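Local atomic coordinates of TPR repeat-containing protein (Cytophaga hutchinsonii, PDB entry 3U4T), a protein that is of unknown function but, as a tetratricopeptide-repeat protein, probably offers its stacked helical hairpins as a scaffold for binding other proteins. Residues D109-I114 against I128-K133; K143-L148 against D162-K167; Y226-Y231 against A242-I247. The protein carries 1 engineered substitution. One frame throughout, in Å; residues are numbered along the deposited sequence.

In the fold
Followed from the N terminus, the chain makes the three contacts one after another; none nests in or crosses another. Interaction 1 closes the turn between helix 109-120 and helix 124-131. Interaction 2 does the same for helices 142-154 and 158-171, the pair that forms a tetratricopeptide repeat, and interaction 3 for helices 217-233 and 237-250 near the C terminus. The first two touch: the selenium of Met-131 packs on Glu-147 and Leu-148, joining consecutive hairpins. Interaction 3 stands apart, its centre about 27 Å from that of interaction 2, with helices 176-189 and 199-209 coming between them in the chain. Each contact thus ties a helix to its successor.

Interaction 1 of 3, residues D109-I114 against I128-K133; sequences DMYGQI and IQYMEK. Engineered in segment 128-133: Glu-132 (natural residue Ser).
An antiparallel helical hairpin, helix 109-120 followed by helix 124-131, is joined here by Tyr-111 and Ile-114 on one side and Tyr-130 and Lys-133 on the other. The backbones come close at the two tyrosines, where Tyr-111 CB rests 3.3 Å from Tyr-130 O. Their rings approach at a slant, planes turned 61° from one another; the nearest atoms are the two CD1 carbons, 3.7 Å apart. Lys-133 lies over a face of each ring. Its CG is anti to the carbonyl carbon (chi1 -75°). From there the chain runs on extended, anti at chi2 and chi3, and passes over the rings: CD sits over the centre of the Tyr-111 ring, 3.5 Å from the centroid in a CH-pi contact, while CE lies over the centre of the Tyr-130 ring, 3.6 Å above its plane. Lysine suits this place because four methylenes can cover aromatic faces and still carry the ammonium group beyond them. That group makes a weak hydrogen bond from NZ to Gln-129 OE1 (3.3 Å), and is too far from the Tyr-111 ring for more than a weak cation-pi attraction. The opposite face of Tyr-130 is covered by Ile-114, whose CG2 stands 3.8 Å above the ring plane, offset toward the rim. The Tyr-130 ring is therefore sandwiched between the lysine methylene and the isoleucine methyl, which should limit its turning. Beyond the hairpin, Tyr-111 packs on Val-101 and Ile-114 on Tyr-97 of helix 90-103, while the selenomethionine Met-131 reaches Ala-151 of helix 142-154. Large side chains meshing between two consecutive helices, with a further helix on each flank, are typical of the stacked helical hairpins of an alpha-solenoid.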
loop_
_atom_site.group_PDB
_atom_site.type_symbol
_atom_site.label_atom_id
_atom_site.label_comp_id
_atom_site.label_asym_id
_atom_site.label_seq_id
_atom_site.Cartn_x
_atom_site.Cartn_y
_atom_site.Cartn_z
ATOM N N ASP A 109 11.401 -1.949 -6.016
ATOM C CA ASP A 109 10.005 -1.700 -5.704
ATOM C C ASP A 109 9.074 -2.227 -6.803
ATOM O O ASP A 109 7.888 -2.450 -6.549
ATOM C CB ASP A 109 9.777 -0.204 -5.423
ATOM C CG ASP A 109 10.308 0.702 -6.521
ATOM O OD1 ASP A 109 11.412 0.447 -7.042
ATOM O OD2 ASP A 109 9.623 1.690 -6.851
HETATM N N MSE A 110 9.604 -2.450 -8.012
HETATM C CA MSE A 110 8.798 -2.991 -9.120
HETATM C C MSE A 110 8.333 -4.397 -8.742
HETATM O O MSE A 110 7.220 -4.819 -9.072
HETATM C CB MSE A 110 9.609 -3.070 -10.427
HETATM C CG MSE A 110 9.939 -1.734 -11.047
HETATM SE SE MSE A 110 8.340 -0.685 -11.253
HETATM C CE MSE A 110 8.064 -0.869 -13.117
ATOM N N TYR A 111 9.192 -5.143 -8.067
ATOM C CA TYR A 111 8.790 -6.476 -7.652
ATOM C C TYR A 111 7.680 -6.338 -6.624
ATOM O O TYR A 111 6.780 -7.179 -6.535
ATOM C CB TYR A 111 9.986 -7.237 -7.089
ATOM C CG TYR A 111 11.020 -7.541 -8.151
ATOM C CD1 TYR A 111 10.628 -8.082 -9.382
ATOM C CD2 TYR A 111 12.382 -7.333 -7.926
ATOM C CE1 TYR A 111 11.559 -8.416 -10.360
ATOM C CE2 TYR A 111 13.333 -7.672 -8.907
ATOM C CZ TYR A 111 12.903 -8.218 -10.118
ATOM O OH TYR A 111 13.799 -8.623 -11.081
ATOM N N GLY A 112 7.732 -5.252 -5.860
ATOM C CA GLY A 112 6.694 -5.018 -4.869
ATOM C C GLY A 112 5.382 -4.733 -5.576
ATOM O O GLY A 112 4.311 -5.081 -5.087
ATOM N N GLN A 113 5.479 -4.092 -6.737
ATOM C CA GLN A 113 4.318 -3.750 -7.556
ATOM C C GLN A 113 3.691 -5.006 -8.137
ATOM O O GLN A 113 2.469 -5.143 -8.193
ATOM C CB GLN A 113 4.726 -2.840 -8.716
ATOM C CG GLN A 113 4.919 -1.393 -8.345
ATOM C CD GLN A 113 3.678 -0.809 -7.746
ATOM O OE1 GLN A 113 3.550 -0.718 -6.533
ATOM N NE2 GLN A 113 2.736 -0.425 -8.596
ATOM N N ILE A 114 4.542 -5.930 -8.565
ATOM C CA ILE A 114 4.060 -7.163 -9.160
ATOM C C ILE A 114 3.435 -8.060 -8.097
ATOM O O ILE A 114 2.408 -8.699 -8.333
ATOM C CB ILE A 114 5.195 -7.885 -9.887
ATOM C CG1 ILE A 114 5.744 -6.968 -10.993
ATOM C CG2 ILE A 114 4.692 -9.188 -10.456
ATOM C CD1 ILE A 114 6.794 -7.593 -11.909
ATOM N N ILE A 128 3.925 -13.299 -2.576
ATOM C CA ILE A 128 4.990 -13.413 -1.597
ATOM C C ILE A 128 6.336 -13.588 -2.281
ATOM O O ILE A 128 7.316 -12.937 -1.901
ATOM C CB ILE A 128 4.786 -14.624 -0.680
ATOM C CG1 ILE A 128 3.510 -14.449 0.139
ATOM C CG2 ILE A 128 6.006 -14.789 0.225
ATOM C CD1 ILE A 128 3.192 -15.649 0.991
ATOM N N GLN A 129 6.391 -14.482 -3.273
ATOM C CA GLN A 129 7.644 -14.733 -3.992
ATOM C C GLN A 129 8.266 -13.439 -4.474
ATOM O O GLN A 129 9.457 -13.190 -4.246
ATOM C CB GLN A 129 7.452 -15.634 -5.220
ATOM C CG GLN A 129 8.744 -15.695 -6.046
ATOM C CD GLN A 129 8.541 -15.905 -7.540
ATOM O OE1 GLN A 129 9.416 -15.570 -8.334
ATOM N NE2 GLN A 129 7.400 -16.481 -7.927
ATOM N N TYR A 130 7.457 -12.622 -5.148
ATOM C CA TYR A 130 7.923 -11.355 -5.683
ATOM C C TYR A 130 8.159 -10.275 -4.634
ATOM O O TYR A 130 9.079 -9.463 -4.776
ATOM C CB TYR A 130 6.959 -10.851 -6.754
ATOM C CG TYR A 130 7.288 -11.356 -8.143
ATOM C CD1 TYR A 130 7.933 -10.538 -9.076
ATOM C CD2 TYR A 130 6.985 -12.658 -8.518
ATOM C CE1 TYR A 130 8.269 -11.016 -10.359
ATOM C CE2 TYR A 130 7.316 -13.142 -9.790
ATOM C CZ TYR A 130 7.958 -12.315 -10.700
ATOM O OH TYR A 130 8.298 -12.800 -11.940
HETATM N N MSE A 131 7.331 -10.249 -3.591
HETATM C CA MSE A 131 7.533 -9.265 -2.537
HETATM C C MSE A 131 8.862 -9.553 -1.828
HETATM O O MSE A 131 9.527 -8.634 -1.366
HETATM C CB MSE A 131 6.377 -9.291 -1.537
HETATM C CG MSE A 131 5.224 -8.356 -1.903
HETATM SE SE MSE A 131 3.742 -8.601 -0.720
HETATM C CE MSE A 131 2.383 -7.736 -1.813
ATOM N N GLU A 132 9.255 -10.823 -1.766
ATOM C CA GLU A 132 10.511 -11.201 -1.127
ATOM C C GLU A 132 11.733 -10.818 -1.960
ATOM O O GLU A 132 12.851 -10.769 -1.431
ATOM C CB GLU A 132 10.546 -12.704 -0.842
ATOM C CG GLU A 132 9.609 -13.157 0.268
ATOM C CD GLU A 132 9.693 -14.647 0.500
ATOM O OE1 GLU A 132 9.770 -15.377 -0.500
ATOM O OE2 GLU A 132 9.674 -15.100 1.664
ATOM N N LYS A 133 11.523 -10.559 -3.253
ATOM C CA LYS A 133 12.612 -10.160 -4.153
ATOM C C LYS A 133 13.159 -8.799 -3.746
ATOM O O LYS A 133 14.222 -8.393 -4.196
ATOM C CB LYS A 133 12.135 -10.060 -5.606
ATOM C CG LYS A 133 11.900 -11.396 -6.333
ATOM C CD LYS A 133 11.656 -11.127 -7.826
ATOM C CE LYS A 133 11.119 -12.353 -8.572
ATOM N NZ LYS A 133 12.027 -13.535 -8.535
#

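Interaction 2 of 3, residues K143-L148 against D162-K167; sequences KVFYEL and DSSFVK
Over one face of the Phe-145 ring lies Lys-167 CB, and the hydroxyl of Ser-164 bonds to the Phe-145 carbonyl, its OG only loosely off the ring edge, where helix 142-154 packs against helix 158-171. The segment axes come within 8.1 Å and run nearly antiparallel, at 157°. Phe-145 CB points toward the facing helix, and CG, anti to the carbonyl carbon (chi1 -70°), is the ring atom nearest Lys-167 CB, which stands 3.8 Å above the ring plane, displaced toward the rim. Only the root of the lysine is used: its chain bends at chi2 and carries the charged end away toward solvent. Ser-164 is small enough for the backbones to draw close, and its hydroxyl gives a short hydrogen bond, OG to Phe-145 O at 2.6 Å. The bond falls on a lone pair in the carbonyl plane, the angle at the oxygen being 133°, and it satisfies a hydroxyl in a buried setting. OG also lies 4.1 Å from Leu-148 CB. An alanine at Ser-164 would probably leave Phe-145 O without its donor from the facing helix and weaken the tie between the two backbones. On the other flank Phe-165 presents its edge, CE1 lying 3.8 Å from Tyr-146 O near the phenylalanine plane, and the same CE1 is 4.2 Å from Tyr-146 CD2, the tyrosine being met at a slant. The pair belongs to a tetratricopeptide repeat, and Phe-145, Leu-148 and Phe-165 match large hydrophobic positions of its consensus. Around it, Trp-181 of helix 176-189 meets the rings of both Tyr-146 and Phe-165, whereas Leu-148 packs on Ile-128 of helix 124-131, so the hairpin is flanked by the helix before it and the helix after it.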
loop_
_atom_site.group_PDB
_atom_site.type_symbol
_atom_site.label_atom_id
_atom_site.label_comp_id
_atom_site.label_asym_id
_atom_site.label_seq_id
_atom_site.Cartn_x
_atom_site.Cartn_y
_atom_site.Cartn_z
ATOM N N LYS A 143 7.053 -0.313 4.563
ATOM C CA LYS A 143 5.975 -0.761 3.689
ATOM C C LYS A 143 6.312 -2.122 3.105
ATOM O O LYS A 143 5.460 -3.003 3.045
ATOM C CB LYS A 143 5.755 0.261 2.573
ATOM C CG LYS A 143 4.693 -0.112 1.549
ATOM C CD LYS A 143 4.613 0.947 0.445
ATOM C CE LYS A 143 3.950 2.239 0.925
ATOM N NZ LYS A 143 2.499 2.307 0.565
ATOM N N VAL A 144 7.557 -2.299 2.677
ATOM C CA VAL A 144 7.968 -3.581 2.135
ATOM C C VAL A 144 7.608 -4.676 3.134
ATOM O O VAL A 144 7.033 -5.704 2.773
ATOM C CB VAL A 144 9.485 -3.634 1.893
ATOM C CG1 VAL A 144 9.919 -5.059 1.598
ATOM C CG2 VAL A 144 9.847 -2.726 0.740
ATOM N N PHE A 145 7.944 -4.455 4.399
ATOM C CA PHE A 145 7.654 -5.447 5.423
ATOM C C PHE A 145 6.180 -5.499 5.832
ATOM O O PHE A 145 5.691 -6.543 6.273
ATOM C CB PHE A 145 8.535 -5.209 6.643
ATOM C CG PHE A 145 9.984 -5.529 6.413
ATOM C CD1 PHE A 145 10.951 -4.530 6.484
ATOM C CD2 PHE A 145 10.383 -6.832 6.160
ATOM C CE1 PHE A 145 12.291 -4.823 6.313
ATOM C CE2 PHE A 145 11.723 -7.139 5.986
ATOM C CZ PHE A 145 12.680 -6.131 6.063
ATOM N N TYR A 146 5.478 -4.379 5.678
ATOM C CA TYR A 146 4.061 -4.303 6.024
ATOM C C TYR A 146 3.212 -5.093 5.013
ATOM O O TYR A 146 2.312 -5.862 5.387
ATOM C CB TYR A 146 3.612 -2.843 6.039
ATOM C CG TYR A 146 2.135 -2.651 6.301
ATOM C CD1 TYR A 146 1.372 -1.796 5.508
ATOM C CD2 TYR A 146 1.502 -3.307 7.355
ATOM C CE1 TYR A 146 0.011 -1.601 5.756
ATOM C CE2 TYR A 146 0.142 -3.115 7.611
ATOM C CZ TYR A 146 -0.595 -2.264 6.807
ATOM O OH TYR A 146 -1.935 -2.081 7.056
ATOM N N GLU A 147 3.512 -4.892 3.732
ATOM C CA GLU A 147 2.808 -5.571 2.655
ATOM C C GLU A 147 3.199 -7.032 2.556
ATOM O O GLU A 147 2.406 -7.864 2.119
ATOM C CB GLU A 147 3.068 -4.860 1.326
ATOM C CG GLU A 147 2.069 -3.741 1.059
ATOM C CD GLU A 147 2.580 -2.717 0.079
ATOM O OE1 GLU A 147 3.647 -2.958 -0.532
ATOM O OE2 GLU A 147 1.912 -1.671 -0.081
ATOM N N LEU A 148 4.420 -7.350 2.968
ATOM C CA LEU A 148 4.864 -8.724 2.920
ATOM C C LEU A 148 4.182 -9.482 4.048
ATOM O O LEU A 148 3.717 -10.609 3.851
ATOM C CB LEU A 148 6.389 -8.794 3.046
ATOM C CG LEU A 148 7.033 -10.190 3.075
ATOM C CD1 LEU A 148 6.538 -11.062 1.926
ATOM C CD2 LEU A 148 8.537 -10.019 3.012
ATOM N N ASP A 162 3.949 -12.383 11.588
ATOM C CA ASP A 162 4.318 -11.738 12.848
ATOM C C ASP A 162 5.730 -11.180 12.802
ATOM O O ASP A 162 5.949 -10.014 13.113
ATOM C CB ASP A 162 4.184 -12.741 14.011
ATOM C CG ASP A 162 4.005 -12.058 15.377
ATOM O OD1 ASP A 162 3.513 -10.912 15.423
ATOM O OD2 ASP A 162 4.337 -12.685 16.411
ATOM N N SER A 163 6.685 -12.017 12.409
ATOM C CA SER A 163 8.087 -11.601 12.334
ATOM C C SER A 163 8.231 -10.412 11.405
ATOM O O SER A 163 8.991 -9.475 11.675
ATOM C CB SER A 163 8.959 -12.744 11.817
ATOM O OG SER A 163 8.806 -13.894 12.630
ATOM N N SER A 164 7.498 -10.461 10.300
ATOM C CA SER A 164 7.542 -9.392 9.320
ATOM C C SER A 164 6.921 -8.135 9.919
ATOM O O SER A 164 7.322 -7.021 9.590
ATOM C CB SER A 164 6.800 -9.828 8.050
ATOM O OG SER A 164 6.753 -8.783 7.097
ATOM N N PHE A 165 5.937 -8.301 10.797
ATOM C CA PHE A 165 5.323 -7.136 11.424
ATOM C C PHE A 165 6.254 -6.620 12.521
ATOM O O PHE A 165 6.282 -5.425 12.814
ATOM C CB PHE A 165 3.941 -7.479 11.997
ATOM C CG PHE A 165 2.911 -7.784 10.948
ATOM C CD1 PHE A 165 2.761 -6.947 9.834
ATOM C CD2 PHE A 165 2.104 -8.916 11.053
ATOM C CE1 PHE A 165 1.813 -7.242 8.846
ATOM C CE2 PHE A 165 1.160 -9.214 10.075
ATOM C CZ PHE A 165 1.018 -8.381 8.972
ATOM N N VAL A 166 7.014 -7.531 13.130
ATOM C CA VAL A 166 7.979 -7.146 14.154
ATOM C C VAL A 166 8.996 -6.222 13.492
ATOM O O VAL A 166 9.539 -5.328 14.128
ATOM C CB VAL A 166 8.741 -8.359 14.720
ATOM C CG1 VAL A 166 9.978 -7.886 15.461
ATOM C CG2 VAL A 166 7.847 -9.146 15.657
ATOM N N LYS A 167 9.255 -6.457 12.209
ATOM C CA LYS A 167 10.197 -5.641 11.451
ATOM C C LYS A 167 9.654 -4.251 11.197
ATOM O O LYS A 167 10.416 -3.277 11.192
ATOM C CB LYS A 167 10.526 -6.289 10.104
ATOM C CG LYS A 167 11.635 -7.314 10.142
ATOM C CD LYS A 167 12.980 -6.643 10.379
ATOM C CE LYS A 167 14.111 -7.650 10.257
ATOM N NZ LYS A 167 15.440 -7.003 10.360
#

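Interaction 3 of 3, residues Y226-Y231 against A242-I247; sequences YIAYYY and AAWKNI
Ala-228 and Trp-244 form the heart of this contact, with the alanine methyl set over the middle of the indole face, close to the CD2-CE2 bond shared by its two rings. CB is 3.5 Å from Trp-244 CE2, and the CH-pi contact is nearly upright, 18° off the normal of the six-membered ring. Trp-244 CG lies anti to its own carbonyl carbon, beside the backbone N, and from there the indole reaches across to the facing helix. On its other flank the same methyl meets Ala-243, CB to CB at 3.7 Å. Two alanines facing each other keep the space between the helices small: their CA atoms are 5.2 Å apart. Helices 217-233 and 237-250 run nearly antiparallel here, with segment axes 8.5 Å apart at 160°. At the margin, Tyr-229 and Trp-244 make an edge-to-face pair, planes at 88°, in which the indole turns its rim toward the tyrosine face. Trp-244 CH2 approaches Tyr-229 CZ to 3.7 Å. Tryptophan suits the place because one broad plate can lie flat on a methyl and still reach an aromatic neighbour with its far edge. Ile-227 contributes a looser touch, CG2 to Ala-243 CB at 4.4 Å. No hydrogen bond crosses between the two segments. Farther out, Asn-246 ND2 bonds to Asn-224 OD1 on helix 217-233, adding a polar tie, and Ile-247 packs against Ile-221 of that helix. The hairpin sits between two further helices: Trp-244 rests on Ala-257 and Leu-261 of helix 255-261, while Ile-227 packs on Lys-199 and Glu-203 of helix 199-209.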
loop_
_atom_site.group_PDB
_atom_site.type_symbol
_atom_site.label_atom_id
_atom_site.label_comp_id
_atom_site.label_asym_id
_atom_site.label_seq_id
_atom_site.Cartn_x
_atom_site.Cartn_y
_atom_site.Cartn_z
ATOM N N TYR A 226 -11.817 -7.267 21.103
ATOM C CA TYR A 226 -11.038 -8.447 21.459
ATOM C C TYR A 226 -10.954 -8.531 22.986
ATOM O O TYR A 226 -11.283 -9.550 23.584
ATOM C CB TYR A 226 -9.626 -8.348 20.877
ATOM C CG TYR A 226 -8.699 -9.437 21.381
ATOM C CD1 TYR A 226 -8.697 -10.706 20.798
ATOM C CD2 TYR A 226 -7.872 -9.224 22.487
ATOM C CE1 TYR A 226 -7.906 -11.723 21.293
ATOM C CE2 TYR A 226 -7.085 -10.246 22.992
ATOM C CZ TYR A 226 -7.103 -11.487 22.393
ATOM O OH TYR A 226 -6.307 -12.492 22.891
ATOM N N ILE A 227 -10.518 -7.442 23.608
ATOM C CA ILE A 227 -10.391 -7.412 25.052
ATOM C C ILE A 227 -11.700 -7.803 25.730
ATOM O O ILE A 227 -11.715 -8.685 26.594
ATOM C CB ILE A 227 -9.948 -6.015 25.537
ATOM C CG1 ILE A 227 -8.633 -5.627 24.862
ATOM C CG2 ILE A 227 -9.743 -6.023 27.050
ATOM C CD1 ILE A 227 -7.491 -6.546 25.203
ATOM N N ALA A 228 -12.799 -7.162 25.336
ATOM C CA ALA A 228 -14.104 -7.474 25.938
ATOM C C ALA A 228 -14.449 -8.961 25.856
ATOM O O ALA A 228 -15.003 -9.521 26.807
ATOM C CB ALA A 228 -15.205 -6.638 25.296
ATOM N N TYR A 229 -14.123 -9.600 24.733
ATOM C CA TYR A 229 -14.383 -11.028 24.576
ATOM C C TYR A 229 -13.381 -11.818 25.407
ATOM O O TYR A 229 -13.730 -12.793 26.058
ATOM C CB TYR A 229 -14.281 -11.451 23.105
ATOM C CG TYR A 229 -15.422 -10.944 22.233
ATOM C CD1 TYR A 229 -16.760 -11.126 22.612
ATOM C CD2 TYR A 229 -15.167 -10.308 21.016
ATOM C CE1 TYR A 229 -17.812 -10.689 21.795
ATOM C CE2 TYR A 229 -16.213 -9.870 20.192
ATOM C CZ TYR A 229 -17.531 -10.065 20.586
ATOM O OH TYR A 229 -18.559 -9.659 19.761
ATOM N N TYR A 230 -12.124 -11.397 25.385
ATOM C CA TYR A 230 -11.111 -12.089 26.156
ATOM C C TYR A 230 -11.563 -12.163 27.611
ATOM O O TYR A 230 -11.470 -13.208 28.256
ATOM C CB TYR A 230 -9.792 -11.323 26.113
ATOM C CG TYR A 230 -8.771 -11.882 27.075
ATOM C CD1 TYR A 230 -7.992 -12.985 26.727
ATOM C CD2 TYR A 230 -8.623 -11.342 28.351
ATOM C CE1 TYR A 230 -7.090 -13.540 27.623
ATOM C CE2 TYR A 230 -7.724 -11.890 29.262
ATOM C CZ TYR A 230 -6.959 -12.987 28.893
ATOM O OH TYR A 230 -6.048 -13.502 29.786
ATOM N N TYR A 231 -12.053 -11.035 28.117
ATOM C CA TYR A 231 -12.480 -10.952 29.497
ATOM C C TYR A 231 -13.802 -11.624 29.800
ATOM O O TYR A 231 -14.030 -12.020 30.937
ATOM C CB TYR A 231 -12.500 -9.496 29.962
ATOM C CG TYR A 231 -11.120 -8.977 30.303
ATOM C CD1 TYR A 231 -10.268 -9.697 31.157
ATOM C CD2 TYR A 231 -10.669 -7.767 29.787
ATOM C CE1 TYR A 231 -8.999 -9.219 31.484
ATOM C CE2 TYR A 231 -9.406 -7.275 30.107
ATOM C CZ TYR A 231 -8.574 -8.005 30.956
ATOM O OH TYR A 231 -7.326 -7.501 31.252
ATOM N N ALA A 242 -16.099 -2.541 30.825
ATOM C CA ALA A 242 -15.338 -1.319 30.597
ATOM C C ALA A 242 -14.921 -1.234 29.132
ATOM O O ALA A 242 -14.967 -0.168 28.522
ATOM C CB ALA A 242 -14.096 -1.292 31.502
ATOM N N ALA A 243 -14.508 -2.364 28.570
ATOM C CA ALA A 243 -14.088 -2.388 27.181
ATOM C C ALA A 243 -15.311 -2.116 26.315
ATOM O O ALA A 243 -15.243 -1.351 25.348
ATOM C CB ALA A 243 -13.472 -3.738 26.841
ATOM N N TRP A 244 -16.435 -2.738 26.673
ATOM C CA TRP A 244 -17.681 -2.557 25.939
ATOM C C TRP A 244 -18.059 -1.090 25.999
ATOM O O TRP A 244 -18.704 -0.567 25.088
ATOM C CB TRP A 244 -18.799 -3.399 26.555
ATOM C CG TRP A 244 -18.765 -4.854 26.178
ATOM C CD1 TRP A 244 -18.922 -5.918 27.017
ATOM C CD2 TRP A 244 -18.594 -5.405 24.864
ATOM N NE1 TRP A 244 -18.862 -7.096 26.312
ATOM C CE2 TRP A 244 -18.668 -6.811 24.993
ATOM C CE3 TRP A 244 -18.400 -4.849 23.596
ATOM C CZ2 TRP A 244 -18.536 -7.666 23.899
ATOM C CZ3 TRP A 244 -18.273 -5.707 22.508
ATOM C CH2 TRP A 244 -18.347 -7.100 22.670
ATOM N N LYS A 245 -17.647 -0.425 27.073
ATOM C CA LYS A 245 -17.960 0.984 27.221
ATOM C C LYS A 245 -17.059 1.824 26.337
ATOM O O LYS A 245 -17.526 2.741 25.676
ATOM C CB LYS A 245 -17.835 1.418 28.688
ATOM C CG LYS A 245 -18.952 0.886 29.592
ATOM C CD LYS A 245 -18.721 1.231 31.064
ATOM C CE LYS A 245 -19.820 0.649 31.955
ATOM N NZ LYS A 245 -19.403 0.549 33.386
ATOM N N ASN A 246 -15.769 1.519 26.299
ATOM C CA ASN A 246 -14.876 2.308 25.454
ATOM C C ASN A 246 -15.355 2.359 24.012
ATOM O O ASN A 246 -15.108 3.337 23.303
ATOM C CB ASN A 246 -13.469 1.747 25.489
ATOM C CG ASN A 246 -12.931 1.683 26.879
ATOM O OD1 ASN A 246 -13.263 2.530 27.711
ATOM N ND2 ASN A 246 -12.094 0.690 27.151
ATOM N N ILE A 247 -16.045 1.308 23.580
ATOM C CA ILE A 247 -16.546 1.254 22.215
ATOM C C ILE A 247 -17.723 2.200 21.988
ATOM O O ILE A 247 -17.759 2.919 20.980
ATOM C CB ILE A 247 -16.955 -0.173 21.846
ATOM C CG1 ILE A 247 -15.718 -1.067 21.907
ATOM C CG2 ILE A 247 -17.582 -0.202 20.443
ATOM C CD1 ILE A 247 -16.020 -2.530 21.764
#